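Local coordinates for protein cytochrome c, putative (Shewanella oneidensis, PDB 1SP3) that probably works in respiration as an octaheme tetrathionate reductase, an oxidoreductase that passes electrons among eight bound hemes c, at residues Val52-Lys56 with Lys57-Asn61; Asp6-Lys9 with Gly10-Thr14; His218-Lys221 with Lys222-Thr225. All coordinates share one frame; numbering follows the deposited sequence.

Contact 1: Val52-Lys56 with Lys57-Asn61. With HEC (heme c), chain D; SCN (thiocyanate ion), chain B.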
loop_
_atom_site.group_PDB
_atom_site.type_symbol
_atom_site.label_atom_id
_atom_site.label_comp_id
_atom_site.label_asym_id
_atom_site.label_seq_id
_atom_site.Cartn_x
_atom_site.Cartn_y
_atom_site.Cartn_z
ATOM N N VAL A 52 -1.360 -11.713 14.534
ATOM C CA VAL A 52 -0.874 -12.440 13.375
ATOM C C VAL A 52 0.395 -11.826 12.894
ATOM O O VAL A 52 0.768 -10.738 13.271
ATOM C CB VAL A 52 -1.878 -12.444 12.153
ATOM C CG1 VAL A 52 -3.091 -13.333 12.453
ATOM C CG2 VAL A 52 -2.274 -10.988 11.736
ATOM N N VAL A 53 1.070 -12.589 12.066
ATOM C CA VAL A 53 2.162 -12.095 11.271
ATOM C C VAL A 53 1.616 -11.757 9.887
ATOM O O VAL A 53 1.227 -12.616 9.132
ATOM C CB VAL A 53 3.393 -13.034 11.312
ATOM C CG1 VAL A 53 4.488 -12.530 10.304
ATOM C CG2 VAL A 53 3.974 -13.011 12.753
ATOM N N ARG A 54 1.477 -10.466 9.622
ATOM C CA ARG A 54 0.989 -10.007 8.365
ATOM C C ARG A 54 2.222 -9.375 7.658
ATOM O O ARG A 54 3.236 -10.029 7.537
ATOM C CB ARG A 54 -0.199 -9.024 8.602
ATOM C CG ARG A 54 -1.144 -8.914 7.435
ATOM C CD ARG A 54 -2.669 -8.526 7.692
ATOM N NE ARG A 54 -3.226 -8.144 6.384
ATOM C CZ ARG A 54 -3.085 -6.908 5.869
ATOM N NH1 ARG A 54 -2.480 -5.936 6.601
ATOM N NH2 ARG A 54 -3.561 -6.622 4.653
ATOM N N GLY A 55 2.152 -8.118 7.211
ATOM C CA GLY A 55 3.147 -7.581 6.295
ATOM C C GLY A 55 2.805 -8.111 4.919
ATOM O O GLY A 55 1.942 -8.999 4.775
ATOM N N LYS A 56 3.475 -7.588 3.897
ATOM C CA LYS A 56 3.189 -7.938 2.521
ATOM C C LYS A 56 3.359 -9.466 2.243
ATOM O O LYS A 56 2.626 -10.013 1.409
ATOM C CB LYS A 56 4.116 -7.159 1.550
ATOM C CG LYS A 56 3.886 -7.513 0.117
ATOM C CD LYS A 56 4.415 -6.443 -0.778
ATOM C CE LYS A 56 4.153 -6.926 -2.179
ATOM N NZ LYS A 56 4.582 -5.892 -3.081
ATOM N N LYS A 57 4.355 -10.079 2.885
ATOM C CA LYS A 57 4.700 -11.488 2.689
ATOM C C LYS A 57 3.483 -12.400 2.907
ATOM O O LYS A 57 3.292 -13.378 2.222
ATOM C CB LYS A 57 5.748 -11.901 3.747
ATOM C CG LYS A 57 6.521 -13.203 3.395
ATOM C CD LYS A 57 7.500 -13.597 4.512
ATOM C CE LYS A 57 8.454 -14.734 3.996
ATOM N NZ LYS A 57 9.483 -14.915 5.071
ATOM N N ASN A 58 2.689 -12.052 3.910
ATOM C CA ASN A 58 1.539 -12.831 4.305
ATOM C C ASN A 58 0.186 -12.193 3.960
ATOM O O ASN A 58 -0.793 -12.548 4.542
ATOM C CB ASN A 58 1.664 -13.093 5.813
ATOM C CG ASN A 58 2.993 -13.717 6.145
ATOM O OD1 ASN A 58 3.308 -14.718 5.596
ATOM N ND2 ASN A 58 3.811 -13.064 6.937
ATOM N N SER A 59 0.116 -11.210 3.079
ATOM C CA SER A 59 -1.159 -10.514 2.955
ATOM C C SER A 59 -1.910 -11.010 1.778
ATOM O O SER A 59 -1.320 -11.389 0.757
ATOM C CB SER A 59 -0.964 -8.985 2.828
ATOM O OG SER A 59 -0.484 -8.487 4.085
ATOM N N ILE A 60 -3.223 -10.920 1.883
ATOM C CA ILE A 60 -4.099 -11.160 0.706
ATOM C C ILE A 60 -4.805 -9.834 0.356
ATOM O O ILE A 60 -5.386 -9.181 1.267
ATOM C CB ILE A 60 -5.090 -12.306 1.042
ATOM C CG1 ILE A 60 -4.260 -13.586 1.155
ATOM C CG2 ILE A 60 -6.129 -12.568 -0.063
ATOM C CD1 ILE A 60 -5.087 -14.897 1.479
ATOM N N ASN A 61 -4.757 -9.425 -0.922
ATOM C CA ASN A 61 -5.462 -8.202 -1.362
ATOM C C ASN A 61 -6.346 -8.506 -2.540
ATOM O O ASN A 61 -6.428 -9.678 -2.972
ATOM C CB ASN A 61 -4.498 -7.010 -1.614
ATOM C CG ASN A 61 -3.658 -7.156 -2.918
ATOM O OD1 ASN A 61 -4.014 -7.918 -3.851
ATOM N ND2 ASN A 61 -2.581 -6.339 -3.023
HETATM FE FE HEC D . 2.780 -4.975 -3.825
HETATM C CHA HEC D . 1.854 -4.000 -0.578
HETATM C CHB HEC D . 0.880 -7.839 -3.484
HETATM C CHC HEC D . 3.857 -6.099 -6.870
HETATM C CHD HEC D . 4.520 -2.100 -4.287
HETATM N NA HEC D . 1.529 -5.793 -2.310
HETATM C C1A HEC D . 1.302 -5.221 -1.048
HETATM C C2A HEC D . 0.396 -6.114 -0.327
HETATM C C3A HEC D . 0.122 -7.192 -1.118
HETATM C C4A HEC D . 0.841 -6.992 -2.386
HETATM C CMA HEC D . -0.822 -8.408 -0.719
HETATM C CAA HEC D . -0.176 -5.843 1.118
HETATM C CBA HEC D . -1.654 -5.374 1.045
HETATM C CGA HEC D . -1.816 -4.198 0.043
HETATM O O1A HEC D . -2.323 -4.453 -1.090
HETATM O O2A HEC D . -1.425 -2.971 0.271
HETATM N NB HEC D . 2.459 -6.631 -4.986
HETATM C C1B HEC D . 1.656 -7.730 -4.598
HETATM C C2B HEC D . 1.748 -8.762 -5.606
HETATM C C3B HEC D . 2.556 -8.254 -6.571
HETATM C C4B HEC D . 3.014 -6.921 -6.164
HETATM C CMB HEC D . 0.975 -10.120 -5.527
HETATM C CAB HEC D . 3.027 -8.923 -7.888
HETATM C CBB HEC D . 2.202 -9.753 -8.617
HETATM N NC HEC D . 3.997 -4.189 -5.400
HETATM C C1C HEC D . 4.302 -4.840 -6.557
HETATM C C2C HEC D . 5.131 -3.980 -7.354
HETATM C C3C HEC D . 5.309 -2.815 -6.638
HETATM C C4C HEC D . 4.595 -2.963 -5.374
HETATM C CMC HEC D . 5.676 -4.421 -8.747
HETATM C CAC HEC D . 6.134 -1.534 -7.054
HETATM C CBC HEC D . 5.931 -0.776 -8.190
HETATM N ND HEC D . 3.116 -3.267 -2.618
HETATM C C1D HEC D . 3.985 -2.281 -3.030
HETATM C C2D HEC D . 4.171 -1.399 -1.853
HETATM C C3D HEC D . 3.355 -1.972 -0.687
HETATM C C4D HEC D . 2.728 -3.146 -1.257
HETATM C CMD HEC D . 5.035 -0.139 -1.804
HETATM C CAD HEC D . 3.175 -1.378 0.766
HETATM C CBD HEC D . 1.967 -0.436 0.709
HETATM C CGD HEC D . 1.767 0.413 1.986
HETATM O O1D HEC D . 1.227 1.527 1.787
HETATM O O2D HEC D . 2.065 0.080 3.207
HETATM S S SCN B . 0.863 -3.806 -4.595
HETATM C C SCN B . -0.186 -4.878 -5.335
HETATM N N SCN B . -0.855 -5.697 -5.829
HETATM O O HOH W 1 -5.719 -8.140 3.782
HETATM O O HOH W 2 -4.161 -10.232 4.765
HETATM O O HOH W 3 1.232 -11.735 -0.325
#
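Ser59 turns OG anti to its carbonyl carbon (chi1 -69°) and Asn58 does the same with its amide (chi1 -54°), and by these torsions both polar side chains fold back onto the backbone of Arg54 and Gly55. Ser59 OG donates to Gly55 O over a short 2.6 Å. Asn58 N reaches that oxygen from the other face of the carbonyl plane, so Gly55 O is gripped from both faces, with neither donor on a lone pair. One residue on, Ser59 N bonds Lys56 O at 3.2 Å, nearly straight at 170°. Asn58 ND2 meets Arg54 O at 3.1 Å and also serves the carboxylate of Glu42, which fixes the turn of its amide. The serine hydroxyl has a second role: OG lies 3.4 Å above the plane of the Arg54 guanidinium, displaced toward the rim. At the edge of that group, in its plane, a water joins Arg54 NE to Ile60 N; a second water joins Arg54 NH2 to Ile60 O.

What this compact turn presents is Lys56. Its extended chain runs over one face of the porphyrin, across the pyrrole ring of NA, until NZ binds the heme iron at 2.1 Å, while the sulfur of a thiocyanate ion, probably from the crystallisation liquor, takes the opposite axial position. Asn61 ND2 donates to propionate O1A of this heme at 2.7 Å and weakly to the thiocyanate nitrogen. Lysine ligation with a small non-protein ligand on the other side is consistent with a catalytic heme, as in pentaheme nitrite reductases.

The segment leaves strand 50-53, antiparallel partner of 44-47, and enters the loop leading to helix 71-74; Met394 of strand 387-397 packs against both Arg54 and Asn61.

Contact 2: Asp6-Lys9 with Gly10-Thr14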
loop_
_atom_site.group_PDB
_atom_site.type_symbol
_atom_site.label_atom_id
_atom_site.label_comp_id
_atom_site.label_asym_id
_atom_site.label_seq_id
_atom_site.Cartn_x
_atom_site.Cartn_y
_atom_site.Cartn_z
ATOM N N ASP A 6 35.891 7.394 -5.242
ATOM C CA ASP A 6 37.213 6.786 -5.287
ATOM C C ASP A 6 37.176 5.250 -5.203
ATOM O O ASP A 6 37.976 4.565 -5.865
ATOM C CB ASP A 6 38.093 7.361 -4.126
ATOM C CG ASP A 6 38.580 8.844 -4.389
ATOM O OD1 ASP A 6 38.438 9.356 -5.552
ATOM O OD2 ASP A 6 39.124 9.572 -3.500
ATOM N N VAL A 7 36.254 4.691 -4.410
ATOM C CA VAL A 7 36.341 3.253 -4.084
ATOM C C VAL A 7 35.439 2.293 -4.917
ATOM O O VAL A 7 35.566 1.061 -4.818
ATOM C CB VAL A 7 36.218 2.986 -2.559
ATOM C CG1 VAL A 7 36.325 1.511 -2.300
ATOM C CG2 VAL A 7 37.356 3.676 -1.762
ATOM N N LEU A 8 34.546 2.857 -5.728
ATOM C CA LEU A 8 33.502 2.041 -6.332
ATOM C C LEU A 8 33.636 2.086 -7.837
ATOM O O LEU A 8 32.623 2.222 -8.527
ATOM C CB LEU A 8 32.093 2.529 -5.925
ATOM C CG LEU A 8 31.731 2.426 -4.450
ATOM C CD1 LEU A 8 30.532 3.297 -4.089
ATOM C CD2 LEU A 8 31.554 0.977 -3.964
ATOM N N LYS A 9 34.860 1.977 -8.360
ATOM C CA LYS A 9 35.001 2.009 -9.832
ATOM C C LYS A 9 34.488 0.711 -10.553
ATOM O O LYS A 9 34.147 0.760 -11.744
ATOM C CB LYS A 9 36.408 2.473 -10.284
ATOM C CG LYS A 9 36.686 4.058 -10.119
ATOM C CD LYS A 9 36.421 4.897 -11.471
ATOM C CE LYS A 9 36.014 6.428 -11.310
ATOM N NZ LYS A 9 35.467 7.109 -12.581
ATOM N N GLY A 10 34.358 -0.394 -9.805
ATOM C CA GLY A 10 33.870 -1.664 -10.348
ATOM C C GLY A 10 34.834 -2.190 -11.403
ATOM O O GLY A 10 36.003 -2.341 -11.050
ATOM N N PRO A 11 34.412 -2.487 -12.657
ATOM C CA PRO A 11 33.111 -3.045 -13.091
ATOM C C PRO A 11 32.228 -3.861 -12.131
ATOM O O PRO A 11 32.732 -4.683 -11.386
ATOM C CB PRO A 11 33.532 -3.944 -14.266
ATOM C CG PRO A 11 34.763 -3.185 -14.847
ATOM C CD PRO A 11 35.195 -2.099 -13.851
ATOM N N PHE A 12 30.913 -3.650 -12.196
ATOM C CA PHE A 12 29.937 -4.470 -11.432
ATOM C C PHE A 12 28.981 -5.060 -12.458
ATOM O O PHE A 12 28.482 -4.333 -13.328
ATOM C CB PHE A 12 29.118 -3.609 -10.432
ATOM C CG PHE A 12 29.951 -2.880 -9.416
ATOM C CD1 PHE A 12 30.032 -1.483 -9.425
ATOM C CD2 PHE A 12 30.667 -3.580 -8.464
ATOM C CE1 PHE A 12 30.831 -0.794 -8.463
ATOM C CE2 PHE A 12 31.438 -2.906 -7.517
ATOM C CZ PHE A 12 31.526 -1.515 -7.522
ATOM N N THR A 13 28.719 -6.360 -12.405
ATOM C CA THR A 13 27.736 -6.844 -13.385
ATOM C C THR A 13 26.421 -7.212 -12.730
ATOM O O THR A 13 25.426 -7.307 -13.422
ATOM C CB THR A 13 28.281 -7.916 -14.418
ATOM O OG1 THR A 13 28.570 -9.137 -13.745
ATOM C CG2 THR A 13 29.678 -7.482 -15.045
ATOM N N THR A 14 26.416 -7.392 -11.399
ATOM C CA THR A 14 25.177 -7.743 -10.658
ATOM C C THR A 14 24.944 -6.800 -9.476
ATOM O O THR A 14 25.902 -6.113 -9.031
ATOM C CB THR A 14 25.128 -9.265 -10.156
ATOM O OG1 THR A 14 26.085 -9.485 -9.132
ATOM C CG2 THR A 14 25.500 -10.306 -11.260
HETATM O O HOH W 4 35.025 -1.243 -6.574
#
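Leu8 and Phe12 form the close part of this turn, and they do so without a direct hydrogen bond between the two segments. The carbonyl oxygen Leu8 O approaches the edge of the Phe12 ring near its plane, 3.5 Å from CE1, where the aromatic hydrogens carry slight positive character. Beside it the side chains make a looser apolar touch, Leu8 CD2 to Phe12 CZ at 4.3 Å. The ring is also covered on one face by the backbone two residues earlier: Gly10 CA stands 3.6 Å above the plane, over the centre. Phe12 can lie back under Gly10 because CG is anti to the carbonyl carbon (chi1 -59°); the cis peptide bond before Pro11 probably contributes to the fold-back. Gly10 itself has a positive phi, at which a side chain would collide with Lys9 O.

The outer side is slacker. Pro11 CD rests 3.7 Å from Lys9 O, a van der Waals touch, since the proline nitrogen has no hydrogen to donate, and the exposed Lys9 bends at its second torsion. A water is held by Val7 O at 2.9 Å and only weakly by Gly10 N, a thin bridge over the place where helix 4-7 has just ended.

Inward, Phe12 packs on Val18 and Gln21 of helix 15-34 and on Leu124 and Ala125 of helix 124-129, while Leu8 touches a heme. Thr14 then caps helix 15-34. The whole is a helix-to-helix connection, joining helix 4-7, which starts with the axial ligand His4, to helix 15-34, which carries Cys22, Cys25 and His26 in the CXXCH motif of c-type cytochromes.

Contact 3: His218-Lys221 with Lys222-Thr225. With HEC (heme c), chain I.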
loop_
_atom_site.group_PDB
_atom_site.type_symbol
_atom_site.label_atom_id
_atom_site.label_comp_id
_atom_site.label_asym_id
_atom_site.label_seq_id
_atom_site.Cartn_x
_atom_site.Cartn_y
_atom_site.Cartn_z
ATOM N N HIS A 218 -6.717 26.073 14.471
ATOM C CA HIS A 218 -7.685 27.025 13.855
ATOM C C HIS A 218 -7.998 28.254 14.759
ATOM O O HIS A 218 -8.088 28.132 15.978
ATOM C CB HIS A 218 -8.960 26.257 13.510
ATOM C CG HIS A 218 -8.698 24.902 12.872
ATOM N ND1 HIS A 218 -8.918 23.708 13.528
ATOM C CD2 HIS A 218 -8.229 24.568 11.646
ATOM C CE1 HIS A 218 -8.608 22.704 12.735
ATOM N NE2 HIS A 218 -8.176 23.193 11.589
ATOM N N SER A 219 -8.142 29.439 14.181
ATOM C CA SER A 219 -8.648 30.561 14.962
ATOM C C SER A 219 -10.133 30.272 15.226
ATOM O O SER A 219 -10.671 30.606 16.266
ATOM C CB SER A 219 -8.508 31.879 14.170
ATOM O OG SER A 219 -8.797 31.671 12.790
ATOM N N ASN A 220 -10.800 29.621 14.278
ATOM C CA ASN A 220 -12.165 29.298 14.473
ATOM C C ASN A 220 -12.307 28.142 15.494
ATOM O O ASN A 220 -11.994 26.987 15.187
ATOM C CB ASN A 220 -12.868 28.982 13.164
ATOM C CG ASN A 220 -14.301 28.465 13.407
ATOM O OD1 ASN A 220 -14.714 28.244 14.562
ATOM N ND2 ASN A 220 -15.073 28.331 12.333
ATOM N N LYS A 221 -12.829 28.449 16.684
ATOM C CA LYS A 221 -12.767 27.493 17.752
ATOM C C LYS A 221 -13.653 26.276 17.455
ATOM O O LYS A 221 -13.472 25.180 18.017
ATOM C CB LYS A 221 -13.119 28.187 19.060
ATOM C CG LYS A 221 -13.575 27.281 20.210
ATOM C CD LYS A 221 -14.743 27.882 20.977
ATOM C CE LYS A 221 -14.768 27.400 22.461
ATOM N NZ LYS A 221 -15.182 25.979 22.624
ATOM N N LYS A 222 -14.647 26.468 16.594
ATOM C CA LYS A 222 -15.599 25.398 16.374
ATOM C C LYS A 222 -14.855 24.332 15.567
ATOM O O LYS A 222 -15.088 23.139 15.746
ATOM C CB LYS A 222 -16.823 25.933 15.648
ATOM C CG LYS A 222 -17.686 24.855 15.012
ATOM C CD LYS A 222 -18.331 24.001 16.126
ATOM C CE LYS A 222 -19.083 24.804 17.142
ATOM N NZ LYS A 222 -19.713 23.852 18.088
ATOM N N LEU A 223 -13.905 24.751 14.763
ATOM C CA LEU A 223 -13.141 23.757 14.025
ATOM C C LEU A 223 -12.236 22.978 14.936
ATOM O O LEU A 223 -12.146 21.740 14.782
ATOM C CB LEU A 223 -12.325 24.305 12.888
ATOM C CG LEU A 223 -13.125 24.825 11.724
ATOM C CD1 LEU A 223 -12.129 25.643 10.909
ATOM C CD2 LEU A 223 -13.748 23.701 10.806
ATOM N N ASN A 224 -11.566 23.675 15.868
ATOM C CA ASN A 224 -10.860 22.990 16.937
ATOM C C ASN A 224 -11.747 22.058 17.729
ATOM O O ASN A 224 -11.305 20.952 18.061
ATOM C CB ASN A 224 -10.176 23.997 17.914
ATOM C CG ASN A 224 -9.276 24.951 17.184
ATOM O OD1 ASN A 224 -8.777 24.587 16.127
ATOM N ND2 ASN A 224 -9.054 26.200 17.728
ATOM N N THR A 225 -12.990 22.427 18.060
ATOM C CA THR A 225 -13.676 21.387 18.797
ATOM C C THR A 225 -13.862 20.006 17.989
ATOM O O THR A 225 -13.932 18.933 18.593
ATOM C CB THR A 225 -14.911 21.829 19.663
ATOM O OG1 THR A 225 -16.060 20.947 19.455
ATOM C CG2 THR A 225 -15.380 23.212 19.528
HETATM FE FE HEC I . -7.712 22.309 9.756
HETATM C CHA HEC I . -7.203 25.182 8.330
HETATM C CHB HEC I . -4.392 21.895 10.392
HETATM C CHC HEC I . -8.359 19.515 11.835
HETATM C CHD HEC I . -10.952 22.229 8.791
HETATM N NA HEC I . -6.015 23.395 9.477
HETATM C C1A HEC I . -6.086 24.630 8.909
HETATM C C2A HEC I . -4.728 25.116 8.862
HETATM C C3A HEC I . -3.915 24.239 9.448
HETATM C C4A HEC I . -4.723 23.089 9.803
HETATM C CMA HEC I . -2.382 24.432 9.653
HETATM C CAA HEC I . -4.343 26.521 8.331
HETATM C CBA HEC I . -4.643 27.480 9.490
HETATM C CGA HEC I . -4.454 28.914 9.031
HETATM O O1A HEC I . -3.319 29.343 8.873
HETATM O O2A HEC I . -5.453 29.605 8.754
HETATM N NB HEC I . -6.630 20.992 10.892
HETATM C C1B HEC I . -5.251 20.973 10.912
HETATM C C2B HEC I . -4.835 19.915 11.746
HETATM C C3B HEC I . -5.906 19.304 12.193
HETATM C C4B HEC I . -7.054 19.953 11.668
HETATM C CMB HEC I . -3.360 19.659 12.114
HETATM C CAB HEC I . -5.948 18.134 13.200
HETATM C CBB HEC I . -5.364 18.494 14.371
HETATM N NC HEC I . -9.347 21.079 10.232
HETATM C C1C HEC I . -9.355 19.959 11.030
HETATM C C2C HEC I . -10.642 19.385 10.951
HETATM C C3C HEC I . -11.378 20.138 10.076
HETATM C C4C HEC I . -10.549 21.230 9.627
HETATM C CMC HEC I . -11.005 18.085 11.698
HETATM C CAC HEC I . -12.854 19.902 9.593
HETATM C CBC HEC I . -13.919 19.552 10.399
HETATM N ND HEC I . -8.919 23.450 8.718
HETATM C C1D HEC I . -10.235 23.289 8.397
HETATM C C2D HEC I . -10.722 24.432 7.651
HETATM C C3D HEC I . -9.527 25.254 7.441
HETATM C C4D HEC I . -8.473 24.639 8.181
HETATM C CMD HEC I . -12.177 24.614 7.057
HETATM C CAD HEC I . -9.433 26.648 6.679
HETATM C CBD HEC I . -9.882 27.689 7.727
HETATM C CGD HEC I . -8.591 28.248 8.300
HETATM O O1D HEC I . -7.707 28.715 7.462
HETATM O O2D HEC I . -8.429 28.230 9.590
#
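An axial heme ligand held by the first turn of the helix that follows it is the theme of His218 and Asn224. His218 NE2 binds the iron of heme c at 2.1 Å, and the Asn224 amide grips the same residue at three points. Asn224 OD1 accepts from the backbone His218 N in its carbonyl plane, on a lone pair, at 3.0 Å, and from the ring atom ND1 at 2.7 Å, this second donor tilted 23° from the plane. Asn224 ND2 returns a bond to His218 O at 2.8 Å. Ring and amide planes lie only 25° apart as the two side chains slide past each other in opposite directions. Leu223 covers one face of the ring and so probably limits its turning: its CB makes a CH-pi contact, 3.9 Å from the centroid, while CD1 and CD2 reach the porphyrin. The ND1 bond probably also makes the imidazole a stronger electron donor to the iron. Were Asn224 an alanine, ND1 and the backbone of His218 would probably be left without their amide partner and the imidazole freer to turn about the iron bond.

The helix start is secured by Asn220 in the N-cap position. With CG anti to the backbone N (chi1 173°), OD1 reaches forward to accept from Lys222 N at 2.7 Å, and Asn220 O takes Leu223 N at 3.0 Å. Lys222 NZ bonds a propionate of another heme, whose axial ligand His226 follows in this helix. With His236 as the second ligand opposite His218, this is a bis-histidine heme typical of multiheme cytochromes c.

How the contacts relate
All three turns lie beside hemes, at well-separated places; contacts 1 and 3 supply axial ligands, whereas contact 2 only packs on its heme. Contact 1 lies deepest, its centre about 12 Å from that of the chain, whereas contacts 2 and 3 sit about 34 Å and 33 Å out. These two are about 58 Å apart between centres, with contact 1 some 36 Å from contact 2 and 40 Å from contact 3. None touches another; even contacts 1 and 2 keep their nearest atoms about 21 Å apart. Contacts 2 and 3 serve peripheral bis-histidine hemes, which probably carry electrons, while contact 1 belongs to the heme that binds thiocyanate, the likely active site.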